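Long-range contact in dual oxidase maturation factor 1 (Homo sapiens, PDB 7D3F), which may be required for the maturation of the dual oxidase DUOX1 and its transport from the endoplasmic reticulum to the plasma membrane: residues His178-Met183 with Leu222-Ala227. Sequence-based numbering, arbitrary orientation.
Sequences HYTSAM and LFFSMA
Phe223 meets Tyr179 ring to methylene: Tyr179 CB sits over one face of the phenyl ring, 3.7 Å from its centroid, in a CH-pi contact displaced toward the rim, with CB 3.4 Å from Phe223 CE2. The two rings themselves lie obliquely, their planes at 45° and their centroids 5.2 Å apart, the Tyr179 ring turning its CD2 side to Phe223 CZ. The backbone of Tyr179 directs CB at the other helix, while CG, anti to the carbonyl carbon (chi1 -83°), turns the ring away from it, carrying OH to a hydrogen bond with a polar side chain of the partner protein's chain. Tyrosine suits this place, apolar at its base and polar at its tip.

One turn further on, the flexible, extended Met183 chain crosses Phe223 at about a right angle, SD lying 4.1 Å from Phe223 CB; the same side chain also touches Leu219 and Ala220.

These residues join helix 169-199 to helix 203-229, consecutive helices that form an antiparallel hairpin; the contact lies near the predicted extracellular membrane boundary, 222-227 ending one predicted span and 178-183 just preceding another. Their local axes approach to 9.0 Å at 174°, nearly antiparallel.

On the buried side the backbones come nearest, Thr180 CA being 6.0 Å from Phe224 CA, a spacing that the short threonine side chain fits. Thr180 OG1 rests 3.4 Å from Phe224 CB and lies near the plane of that ring, at its edge. This is a van der Waals contact; the hydroxyl bonds instead to Ala176 O, one turn back in its own helix, which lets a polar atom be buried here. Phe224 CG, anti to the backbone N, sends the ring alongside the interface, where it meets Trp76 and Ala176.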
loop_
_atom_site.group_PDB
_atom_site.type_symbol
_atom_site.label_atom_id
_atom_site.label_comp_id
_atom_site.label_asym_id
_atom_site.label_seq_id
_atom_site.Cartn_x
_atom_site.Cartn_y
_atom_site.Cartn_z
ATOM N N HIS B 178 -6.353 -20.222 -6.316
ATOM C CA HIS B 178 -6.939 -19.032 -5.709
ATOM C C HIS B 178 -7.752 -19.388 -4.470
ATOM O O HIS B 178 -7.556 -18.807 -3.394
ATOM C CB HIS B 178 -7.806 -18.300 -6.733
ATOM C CG HIS B 178 -8.631 -17.200 -6.145
ATOM N ND1 HIS B 178 -9.981 -17.331 -5.903
ATOM C CD2 HIS B 178 -8.295 -15.952 -5.744
ATOM C CE1 HIS B 178 -10.443 -16.209 -5.380
ATOM N NE2 HIS B 178 -9.441 -15.355 -5.274
ATOM N N TYR B 179 -8.663 -20.356 -4.593
ATOM C CA TYR B 179 -9.511 -20.657 -3.443
ATOM C C TYR B 179 -8.753 -21.413 -2.357
ATOM O O TYR B 179 -9.049 -21.238 -1.168
ATOM C CB TYR B 179 -10.759 -21.417 -3.884
ATOM C CG TYR B 179 -11.846 -20.498 -4.392
ATOM C CD1 TYR B 179 -12.608 -19.742 -3.508
ATOM C CD2 TYR B 179 -12.103 -20.371 -5.750
ATOM C CE1 TYR B 179 -13.599 -18.891 -3.964
ATOM C CE2 TYR B 179 -13.093 -19.523 -6.213
ATOM C CZ TYR B 179 -13.837 -18.787 -5.318
ATOM O OH TYR B 179 -14.822 -17.944 -5.777
ATOM N N THR B 180 -7.763 -22.230 -2.727
ATOM C CA THR B 180 -6.919 -22.866 -1.723
ATOM C C THR B 180 -6.118 -21.829 -0.947
ATOM O O THR B 180 -5.976 -21.933 0.275
ATOM C CB THR B 180 -5.989 -23.881 -2.388
ATOM O OG1 THR B 180 -6.762 -24.787 -3.184
ATOM C CG2 THR B 180 -5.221 -24.668 -1.338
ATOM N N SER B 181 -5.596 -20.812 -1.639
ATOM C CA SER B 181 -4.879 -19.739 -0.960
ATOM C C SER B 181 -5.806 -18.950 -0.047
ATOM O O SER B 181 -5.411 -18.550 1.054
ATOM C CB SER B 181 -4.223 -18.816 -1.986
ATOM O OG SER B 181 -3.629 -17.695 -1.357
ATOM N N ALA B 182 -7.041 -18.704 -0.492
ATOM C CA ALA B 182 -8.003 -18.011 0.362
ATOM C C ALA B 182 -8.292 -18.816 1.628
ATOM O O ALA B 182 -8.303 -18.270 2.740
ATOM C CB ALA B 182 -9.292 -17.741 -0.414
ATOM N N MET B 183 -8.511 -20.124 1.476
ATOM C CA MET B 183 -8.767 -20.969 2.638
ATOM C C MET B 183 -7.554 -21.033 3.559
ATOM O O MET B 183 -7.698 -21.061 4.786
ATOM C CB MET B 183 -9.182 -22.369 2.187
ATOM C CG MET B 183 -10.611 -22.449 1.666
ATOM S SD MET B 183 -11.026 -24.064 0.983
ATOM C CE MET B 183 -12.800 -23.911 0.788
ATOM N N LEU B 222 -9.119 -30.328 0.213
ATOM C CA LEU B 222 -10.217 -30.933 -0.532
ATOM C C LEU B 222 -10.558 -30.119 -1.772
ATOM O O LEU B 222 -10.792 -30.683 -2.847
ATOM C CB LEU B 222 -11.440 -31.083 0.373
ATOM C CG LEU B 222 -12.645 -31.830 -0.200
ATOM C CD1 LEU B 222 -13.153 -32.857 0.798
ATOM C CD2 LEU B 222 -13.752 -30.859 -0.578
ATOM N N PHE B 223 -10.593 -28.789 -1.644
ATOM C CA PHE B 223 -10.897 -27.952 -2.799
ATOM C C PHE B 223 -9.821 -28.084 -3.866
ATOM O O PHE B 223 -10.136 -28.182 -5.058
ATOM C CB PHE B 223 -11.056 -26.490 -2.381
ATOM C CG PHE B 223 -11.642 -25.617 -3.460
ATOM C CD1 PHE B 223 -12.990 -25.299 -3.454
ATOM C CD2 PHE B 223 -10.849 -25.127 -4.488
ATOM C CE1 PHE B 223 -13.535 -24.503 -4.446
ATOM C CE2 PHE B 223 -11.389 -24.338 -5.485
ATOM C CZ PHE B 223 -12.732 -24.022 -5.462
ATOM N N PHE B 224 -8.547 -28.083 -3.466
ATOM C CA PHE B 224 -7.480 -28.229 -4.449
ATOM C C PHE B 224 -7.592 -29.564 -5.172
ATOM O O PHE B 224 -7.497 -29.625 -6.405
ATOM C CB PHE B 224 -6.112 -28.088 -3.779
ATOM C CG PHE B 224 -4.967 -28.038 -4.751
ATOM C CD1 PHE B 224 -4.596 -26.840 -5.342
ATOM C CD2 PHE B 224 -4.265 -29.186 -5.080
ATOM C CE1 PHE B 224 -3.546 -26.789 -6.240
ATOM C CE2 PHE B 224 -3.214 -29.141 -5.977
ATOM C CZ PHE B 224 -2.856 -27.941 -6.557
ATOM N N SER B 225 -7.824 -30.645 -4.422
ATOM C CA SER B 225 -7.946 -31.961 -5.041
ATOM C C SER B 225 -9.118 -32.008 -6.014
ATOM O O SER B 225 -8.975 -32.461 -7.157
ATOM C CB SER B 225 -8.101 -33.037 -3.965
ATOM O OG SER B 225 -6.902 -33.207 -3.237
ATOM N N MET B 226 -10.287 -31.529 -5.581
ATOM C CA MET B 226 -11.476 -31.610 -6.424
ATOM C C MET B 226 -11.341 -30.743 -7.670
ATOM O O MET B 226 -11.754 -31.150 -8.761
ATOM C CB MET B 226 -12.717 -31.215 -5.625
ATOM C CG MET B 226 -13.073 -32.176 -4.496
ATOM S SD MET B 226 -13.393 -33.864 -5.049
ATOM C CE MET B 226 -11.862 -34.681 -4.597
ATOM N N ALA B 227 -10.762 -29.548 -7.534
ATOM C CA ALA B 227 -10.662 -28.650 -8.677
ATOM C C ALA B 227 -9.565 -29.067 -9.648
ATOM O O ALA B 227 -9.700 -28.839 -10.854
ATOM C CB ALA B 227 -10.432 -27.217 -8.199
#